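Local coordinates for VP4 protein (Tellina virus 1, PDB 3P06) that is probably the serine protease that cleaves the viral polyprotein into its final products, captured here as an intramolecular acyl-enzyme in its isolated protease domain, at residues Glu4-Met16 with Ala109-Val123. Numbering follows the deposited sequence.
With URE (urea), chain G.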
loop_
_atom_site.group_PDB
_atom_site.type_symbol
_atom_site.label_atom_id
_atom_site.label_comp_id
_atom_site.label_asym_id
_atom_site.label_seq_id
_atom_site.Cartn_x
_atom_site.Cartn_y
_atom_site.Cartn_z
ATOM N N GLU A 4 8.522 -10.333 -11.655
ATOM C CA GLU A 4 7.129 -10.110 -11.943
ATOM C C GLU A 4 6.302 -11.226 -11.309
ATOM O O GLU A 4 6.560 -12.402 -11.573
ATOM C CB GLU A 4 6.843 -10.146 -13.436
ATOM C CG GLU A 4 5.384 -9.740 -13.717
ATOM C CD GLU A 4 4.621 -10.721 -14.619
ATOM O OE1 GLU A 4 4.095 -10.237 -15.655
ATOM O OE2 GLU A 4 4.510 -11.960 -14.307
ATOM N N LEU A 5 5.264 -10.878 -10.552
ATOM C CA LEU A 5 4.515 -11.871 -9.771
ATOM C C LEU A 5 3.039 -11.734 -10.104
ATOM O O LEU A 5 2.539 -10.613 -10.289
ATOM C CB LEU A 5 4.719 -11.625 -8.243
ATOM C CG LEU A 5 6.156 -11.456 -7.744
ATOM C CD1 LEU A 5 6.159 -11.059 -6.305
ATOM C CD2 LEU A 5 6.942 -12.806 -7.942
ATOM N N SER A 6 2.327 -12.865 -10.208
ATOM C CA SER A 6 0.860 -12.865 -10.216
ATOM C C SER A 6 0.462 -12.500 -8.827
ATOM O O SER A 6 0.919 -13.120 -7.909
ATOM C CB SER A 6 0.313 -14.292 -10.397
ATOM O OG SER A 6 0.603 -14.692 -11.687
ATOM N N ALA A 7 -0.420 -11.564 -8.636
ATOM C CA ALA A 7 -0.678 -11.075 -7.279
ATOM C C ALA A 7 -1.888 -10.239 -7.344
ATOM O O ALA A 7 -2.154 -9.553 -8.348
ATOM C CB ALA A 7 0.486 -10.168 -6.805
ATOM N N VAL A 8 -2.592 -10.244 -6.242
ATOM C CA VAL A 8 -3.757 -9.403 -6.103
ATOM C C VAL A 8 -3.584 -8.670 -4.763
ATOM O O VAL A 8 -3.102 -9.259 -3.801
ATOM C CB VAL A 8 -5.036 -10.284 -6.194
ATOM C CG1 VAL A 8 -6.274 -9.571 -5.653
ATOM C CG2 VAL A 8 -5.257 -10.702 -7.688
ATOM N N GLY A 9 -3.930 -7.395 -4.731
ATOM C CA GLY A 9 -3.857 -6.632 -3.504
ATOM C C GLY A 9 -4.306 -5.213 -3.745
ATOM O O GLY A 9 -5.076 -4.953 -4.680
ATOM N N VAL A 10 -3.832 -4.277 -2.912
ATOM C CA VAL A 10 -4.279 -2.902 -3.048
ATOM C C VAL A 10 -3.056 -1.960 -3.010
ATOM O O VAL A 10 -2.194 -2.073 -2.098
ATOM C CB VAL A 10 -5.343 -2.532 -1.933
ATOM C CG1 VAL A 10 -5.662 -1.022 -1.956
ATOM C CG2 VAL A 10 -6.642 -3.369 -2.130
ATOM N N LEU A 11 -2.985 -1.083 -4.015
ATOM C CA LEU A 11 -1.862 -0.205 -4.182
ATOM C C LEU A 11 -1.890 0.935 -3.129
ATOM O O LEU A 11 -2.937 1.415 -2.761
ATOM C CB LEU A 11 -1.939 0.451 -5.563
ATOM C CG LEU A 11 -1.433 -0.519 -6.658
ATOM C CD1 LEU A 11 -1.777 0.090 -7.979
ATOM C CD2 LEU A 11 0.054 -0.735 -6.518
ATOM N N LEU A 12 -0.730 1.382 -2.704
ATOM C CA LEU A 12 -0.664 2.526 -1.790
ATOM C C LEU A 12 0.530 3.400 -2.208
ATOM O O LEU A 12 1.604 2.896 -2.518
ATOM C CB LEU A 12 -0.536 2.071 -0.297
ATOM C CG LEU A 12 0.727 1.258 0.012
ATOM C CD1 LEU A 12 1.606 2.061 0.975
ATOM C CD2 LEU A 12 0.418 -0.149 0.665
ATOM N N PRO A 13 0.340 4.713 -2.190
ATOM C CA PRO A 13 1.432 5.632 -2.533
ATOM C C PRO A 13 2.429 5.824 -1.383
ATOM O O PRO A 13 2.046 5.762 -0.220
ATOM C CB PRO A 13 0.685 6.959 -2.859
ATOM C CG PRO A 13 -0.479 6.945 -1.947
ATOM C CD PRO A 13 -0.917 5.438 -1.888
ATOM N N VAL A 14 3.704 6.003 -1.718
ATOM C CA VAL A 14 4.718 6.364 -0.735
ATOM C C VAL A 14 5.520 7.538 -1.240
ATOM O O VAL A 14 5.607 7.773 -2.438
ATOM C CB VAL A 14 5.707 5.176 -0.389
ATOM C CG1 VAL A 14 4.924 4.049 0.182
ATOM C CG2 VAL A 14 6.557 4.734 -1.691
ATOM N N LEU A 15 6.116 8.269 -0.314
ATOM C CA LEU A 15 6.997 9.385 -0.630
ATOM C C LEU A 15 8.406 9.112 -0.122
ATOM O O LEU A 15 8.543 8.471 0.905
ATOM C CB LEU A 15 6.476 10.662 0.029
ATOM C CG LEU A 15 5.053 11.081 -0.371
ATOM C CD1 LEU A 15 4.753 12.376 0.425
ATOM C CD2 LEU A 15 4.929 11.346 -1.852
HETATM N N MSE A 16 9.432 9.587 -0.838
HETATM C CA MSE A 16 10.836 9.331 -0.540
HETATM C C MSE A 16 11.583 10.620 -0.597
HETATM O O MSE A 16 11.386 11.414 -1.532
HETATM C CB MSE A 16 11.483 8.341 -1.515
HETATM C CG MSE A 16 10.985 6.919 -1.253
HETATM SE SE MSE A 16 11.047 5.615 -2.738
HETATM C CE MSE A 16 9.823 6.561 -3.971
ATOM N N ALA A 109 -8.048 -3.160 3.204
ATOM C CA ALA A 109 -8.845 -3.325 1.994
ATOM C C ALA A 109 -8.394 -4.567 1.199
ATOM O O ALA A 109 -9.242 -5.298 0.702
ATOM C CB ALA A 109 -8.848 -2.068 1.128
ATOM N N ALA A 110 -7.093 -4.859 1.138
ATOM C CA ALA A 110 -6.570 -6.032 0.424
ATOM C C ALA A 110 -7.023 -7.304 1.167
ATOM O O ALA A 110 -7.360 -8.336 0.514
ATOM C CB ALA A 110 -5.092 -6.031 0.349
ATOM N N ASP A 111 -7.049 -7.244 2.502
ATOM C CA ASP A 111 -7.468 -8.463 3.281
ATOM C C ASP A 111 -8.919 -8.944 3.013
ATOM O O ASP A 111 -9.215 -10.170 3.000
ATOM C CB ASP A 111 -7.293 -8.279 4.772
ATOM C CG ASP A 111 -7.397 -9.624 5.523
ATOM O OD1 ASP A 111 -6.556 -10.532 5.244
ATOM O OD2 ASP A 111 -8.324 -9.784 6.356
ATOM N N THR A 112 -9.825 -7.995 2.777
ATOM C CA THR A 112 -11.239 -8.367 2.544
ATOM C C THR A 112 -11.628 -8.177 1.079
ATOM O O THR A 112 -12.799 -8.178 0.750
ATOM C CB THR A 112 -12.198 -7.579 3.480
ATOM O OG1 THR A 112 -11.914 -6.173 3.361
ATOM C CG2 THR A 112 -12.006 -8.040 4.980
ATOM N N LEU A 113 -10.639 -8.041 0.207
ATOM C CA LEU A 113 -10.849 -8.029 -1.231
ATOM C C LEU A 113 -11.236 -9.415 -1.703
ATOM O O LEU A 113 -10.499 -10.396 -1.501
ATOM C CB LEU A 113 -9.576 -7.605 -1.932
ATOM C CG LEU A 113 -9.564 -7.249 -3.410
ATOM C CD1 LEU A 113 -10.588 -6.178 -3.698
ATOM C CD2 LEU A 113 -8.179 -6.771 -3.763
ATOM N N GLU A 114 -12.410 -9.526 -2.299
ATOM C CA GLU A 114 -12.867 -10.858 -2.715
ATOM C C GLU A 114 -12.865 -11.028 -4.219
ATOM O O GLU A 114 -13.201 -12.100 -4.717
ATOM C CB GLU A 114 -14.265 -11.162 -2.123
ATOM C CG GLU A 114 -14.327 -10.963 -0.606
ATOM C CD GLU A 114 -13.652 -12.095 0.176
ATOM O OE1 GLU A 114 -13.306 -11.880 1.363
ATOM O OE2 GLU A 114 -13.496 -13.213 -0.379
ATOM N N SER A 115 -12.432 -9.994 -4.945
ATOM C CA SER A 115 -12.648 -9.950 -6.396
ATOM C C SER A 115 -11.641 -10.725 -7.221
ATOM O O SER A 115 -11.970 -11.139 -8.348
ATOM C CB SER A 115 -12.753 -8.526 -6.910
ATOM O OG SER A 115 -11.561 -7.814 -6.635
ATOM N N GLN A 116 -10.431 -10.943 -6.705
ATOM C CA GLN A 116 -9.445 -11.686 -7.530
ATOM C C GLN A 116 -8.772 -10.750 -8.556
ATOM O O GLN A 116 -7.984 -11.177 -9.414
ATOM C CB GLN A 116 -10.180 -12.831 -8.240
ATOM C CG GLN A 116 -9.385 -13.642 -9.241
ATOM C CD GLN A 116 -8.566 -14.705 -8.535
ATOM O OE1 GLN A 116 -9.109 -15.713 -8.070
ATOM N NE2 GLN A 116 -7.254 -14.470 -8.421
ATOM N N GLN A 117 -9.111 -9.464 -8.485
ATOM C CA GLN A 117 -8.419 -8.446 -9.268
ATOM C C GLN A 117 -8.065 -7.284 -8.345
ATOM O O GLN A 117 -8.863 -6.863 -7.493
ATOM C CB GLN A 117 -9.300 -7.925 -10.410
ATOM C CG GLN A 117 -9.684 -8.907 -11.463
ATOM C CD GLN A 117 -9.765 -8.218 -12.801
ATOM O OE1 GLN A 117 -10.065 -7.022 -12.870
ATOM N NE2 GLN A 117 -9.446 -8.948 -13.870
ATOM N N THR A 118 -6.895 -6.731 -8.527
ATOM C CA THR A 118 -6.493 -5.494 -7.804
ATOM C C THR A 118 -7.352 -4.362 -8.366
ATOM O O THR A 118 -7.511 -4.285 -9.600
ATOM C CB THR A 118 -5.023 -5.223 -8.163
ATOM O OG1 THR A 118 -4.228 -6.304 -7.655
ATOM C CG2 THR A 118 -4.522 -3.886 -7.656
ATOM N N PRO A 119 -7.938 -3.498 -7.496
ATOM C CA PRO A 119 -8.740 -2.377 -7.979
ATOM C C PRO A 119 -7.848 -1.299 -8.641
ATOM O O PRO A 119 -6.672 -1.127 -8.273
ATOM C CB PRO A 119 -9.362 -1.775 -6.672
ATOM C CG PRO A 119 -8.509 -2.185 -5.609
ATOM C CD PRO A 119 -7.935 -3.573 -6.015
ATOM N N PHE A 120 -8.411 -0.565 -9.582
ATOM C CA PHE A 120 -7.655 0.492 -10.214
ATOM C C PHE A 120 -7.857 1.725 -9.358
ATOM O O PHE A 120 -8.624 2.615 -9.723
ATOM C CB PHE A 120 -8.167 0.691 -11.622
ATOM C CG PHE A 120 -7.402 1.697 -12.412
ATOM C CD1 PHE A 120 -6.075 1.492 -12.718
ATOM C CD2 PHE A 120 -8.041 2.865 -12.889
ATOM C CE1 PHE A 120 -5.349 2.454 -13.453
ATOM C CE2 PHE A 120 -7.285 3.833 -13.630
ATOM C CZ PHE A 120 -5.977 3.593 -13.924
ATOM N N LEU A 121 -7.179 1.756 -8.210
ATOM C CA LEU A 121 -7.382 2.798 -7.262
ATOM C C LEU A 121 -6.301 2.640 -6.217
ATOM O O LEU A 121 -6.037 1.524 -5.758
ATOM C CB LEU A 121 -8.743 2.616 -6.592
ATOM C CG LEU A 121 -9.175 3.709 -5.600
ATOM C CD1 LEU A 121 -9.569 4.951 -6.313
ATOM C CD2 LEU A 121 -10.318 3.272 -4.678
HETATM N N MSE A 122 -5.676 3.723 -5.810
HETATM C CA MSE A 122 -4.651 3.618 -4.777
HETATM C C MSE A 122 -5.314 4.034 -3.482
HETATM O O MSE A 122 -6.295 4.821 -3.492
HETATM C CB MSE A 122 -3.491 4.568 -5.077
HETATM C CG MSE A 122 -2.787 4.204 -6.402
HETATM SE SE MSE A 122 -1.174 5.371 -6.530
HETATM C CE MSE A 122 -0.036 4.127 -5.557
ATOM N N VAL A 123 -4.787 3.546 -2.370
ATOM C CA VAL A 123 -5.429 3.884 -1.106
ATOM C C VAL A 123 -4.392 4.348 -0.073
ATOM O O VAL A 123 -3.348 3.743 0.036
ATOM C CB VAL A 123 -6.224 2.637 -0.610
ATOM C CG1 VAL A 123 -6.719 2.840 0.829
ATOM C CG2 VAL A 123 -7.427 2.306 -1.602
HETATM C C URE G . -12.097 -4.357 -9.866
HETATM O O URE G . -12.325 -3.613 -8.906
HETATM N N1 URE G . -12.907 -5.387 -10.096
HETATM N N2 URE G . -11.052 -4.200 -10.700
HETATM O O HOH W 1 -2.149 -6.814 -8.925
HETATM O O HOH W 2 -5.164 -0.890 -5.791
#
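V10 lies at the apolar centre, its two methyls serving different neighbours. CG2 reaches the end of helix 104-111, 3.6 Å from A110 N, and also touches A109 CB, L113 CD2 and P119 CD. CG1, anti to the backbone N (chi1 172°), instead meets V123 CG2 at 3.8 Å. Toward the chain start, V8 CG1 packs on L113 CD2, the two side chains set at a slant, while V8 CG2 lies against the backbone carbonyl of Q116. G9 CA packs 4.1 Å from A110 CB. At the other end, the selenomethionine M122 bends at chi3 (88°), laying its CE 3.4 Å from P13 N as its side chain runs past the proline ring in the opposite direction. P13 also touches K141, the predicted active-site lysine, consistent with this end lying beside the catalytic centre.

Polar links border the packing. V123 N donates to L11 O at 2.8 Å, and CA-H groups of M122 and L12 approach L11 O and V123 O, respectively. At the loop, T118 OG1 accepts from G9 N at 3.1 Å with an N-H...O angle of 158°; the same hydroxyl donates to a water that in turn donates to A7 O. A second water accepts from L11 N and donates to P119 O and L121 O, 2.6 Å from the latter. Q117, T118 and P119 also line the urea pocket.

Strand 9-18 hydrogen-bonds to strand 21-31 through V10 and L12, whereas L11 directs its N-H and C=O to the 109-123 side. Apolar packing thus joins the mixed sheet to the helix end and parallel sheet, while one direct backbone bond, the T118 hydroxyl and two waters serve the polar groups along the seam.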